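Side-chain contact in WZI (Escherichia coli, PDB 2YNK), which acts as an outer-membrane beta-barrel lectin that binds carbohydrate and underpins assembly of the group 1 capsule: residues A[44-47]-A[51-54]. Residues are numbered along the deposited sequence; the frame is centred on the assembly and turned at random.
Sequences AKPS and EQVV
Glu51, in the first turn of helix 49-65, turns its carboxylate back to the loop that leads into the helix and takes the backbone N-H of Ser47. The bond from Ser47 N to Glu51 OE1 is 2.7 Å long and nearly straight, at 172°. The donor meets OE1 nearly end-on, in line with its C-O bond. Glu51 CG lies anti to the carbonyl carbon (chi1 -65°), and the chain is extended beyond it, which carries the carboxylate across to the loop. Ser47 OG adds a weak bond to the same Glu51 OE1, at 3.3 Å. With chi1 at 52° the hydroxyl sits between its own N and carbonyl carbon, on the side of the glutamate.

Pro46 packs against the base of this side chain. Pro46 CB lies 4.0 Å from Glu51 CB, and Pro46 CA is 3.6 Å from Glu51 OE1. Gln52 only brushes the proline, with Gln52 CG 4.4 Å from Pro46 CB.

Tyr48 N also bonds to OE1, while OE2 forms a salt bridge with Arg20, just past helix 8-19. Glu51 is buried, and Trp16 and Val22 touch it. The loop joins helices 34-42 and 49-65, which precede the first barrel strand, 69-76.

One carboxylate therefore ties together the helix start, its entry loop and the end of helix 8-19. The two backbone N-H groups and the arginine probably stabilise its negative charge.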
loop_
_atom_site.group_PDB
_atom_site.type_symbol
_atom_site.label_atom_id
_atom_site.label_comp_id
_atom_site.label_asym_id
_atom_site.label_seq_id
_atom_site.Cartn_x
_atom_site.Cartn_y
_atom_site.Cartn_z
ATOM N N ALA A 44 -12.235 -15.678 -15.535
ATOM C CA ALA A 44 -13.211 -14.878 -14.807
ATOM C C ALA A 44 -14.617 -15.410 -15.065
ATOM O O ALA A 44 -15.016 -15.607 -16.215
ATOM C CB ALA A 44 -13.117 -13.416 -15.220
ATOM N N LYS A 45 -15.362 -15.622 -13.985
ATOM C CA LYS A 45 -16.728 -16.108 -14.058
ATOM C C LYS A 45 -17.690 -15.050 -13.512
ATOM O O LYS A 45 -18.043 -15.069 -12.330
ATOM C CB LYS A 45 -16.852 -17.429 -13.295
ATOM C CG LYS A 45 -16.105 -18.581 -13.963
ATOM C CD LYS A 45 -16.361 -19.920 -13.279
ATOM C CE LYS A 45 -15.587 -21.056 -13.941
ATOM N NZ LYS A 45 -15.970 -22.403 -13.414
ATOM N N PRO A 46 -18.088 -14.097 -14.370
ATOM C CA PRO A 46 -19.160 -13.175 -14.017
ATOM C C PRO A 46 -20.532 -13.797 -14.246
ATOM O O PRO A 46 -20.674 -14.694 -15.072
ATOM C CB PRO A 46 -18.942 -11.999 -14.971
ATOM C CG PRO A 46 -18.259 -12.587 -16.155
ATOM C CD PRO A 46 -17.435 -13.732 -15.641
ATOM N N SER A 47 -21.523 -13.332 -13.492
ATOM C CA SER A 47 -22.913 -13.742 -13.682
ATOM C C SER A 47 -23.914 -12.585 -13.566
ATOM O O SER A 47 -25.099 -12.771 -13.828
ATOM C CB SER A 47 -23.269 -14.839 -12.680
ATOM O OG SER A 47 -22.937 -14.442 -11.365
ATOM N N GLU A 51 -21.051 -7.069 -12.597
ATOM C CA GLU A 51 -19.759 -7.751 -12.643
ATOM C C GLU A 51 -19.014 -7.582 -13.971
ATOM O O GLU A 51 -17.784 -7.610 -14.000
ATOM C CB GLU A 51 -19.922 -9.232 -12.288
ATOM C CG GLU A 51 -20.378 -9.443 -10.851
ATOM C CD GLU A 51 -20.722 -10.879 -10.524
ATOM O OE1 GLU A 51 -21.125 -11.648 -11.433
ATOM O OE2 GLU A 51 -20.610 -11.230 -9.331
ATOM N N GLN A 52 -19.747 -7.393 -15.062
ATOM C CA GLN A 52 -19.115 -7.196 -16.367
ATOM C C GLN A 52 -18.583 -5.773 -16.449
ATOM O O GLN A 52 -17.515 -5.537 -17.002
ATOM C CB GLN A 52 -20.095 -7.489 -17.508
ATOM C CG GLN A 52 -20.910 -8.762 -17.289
ATOM C CD GLN A 52 -21.174 -9.554 -18.560
ATOM O OE1 GLN A 52 -22.328 -9.833 -18.908
ATOM N NE2 GLN A 52 -20.102 -9.936 -19.252
ATOM N N VAL A 53 -19.330 -4.836 -15.873
ATOM C CA VAL A 53 -18.896 -3.441 -15.769
ATOM C C VAL A 53 -17.552 -3.316 -15.038
ATOM O O VAL A 53 -16.619 -2.690 -15.539
ATOM C CB VAL A 53 -19.949 -2.583 -15.028
ATOM C CG1 VAL A 53 -19.391 -1.208 -14.682
ATOM C CG2 VAL A 53 -21.217 -2.455 -15.857
ATOM N N VAL A 54 -17.447 -3.922 -13.862
ATOM C CA VAL A 54 -16.190 -3.887 -13.129
ATOM C C VAL A 54 -15.084 -4.554 -13.947
ATOM O O VAL A 54 -14.042 -3.953 -14.156
ATOM C CB VAL A 54 -16.300 -4.522 -11.724
ATOM C CG1 VAL A 54 -14.937 -4.545 -11.050
ATOM C CG2 VAL A 54 -17.301 -3.760 -10.862
#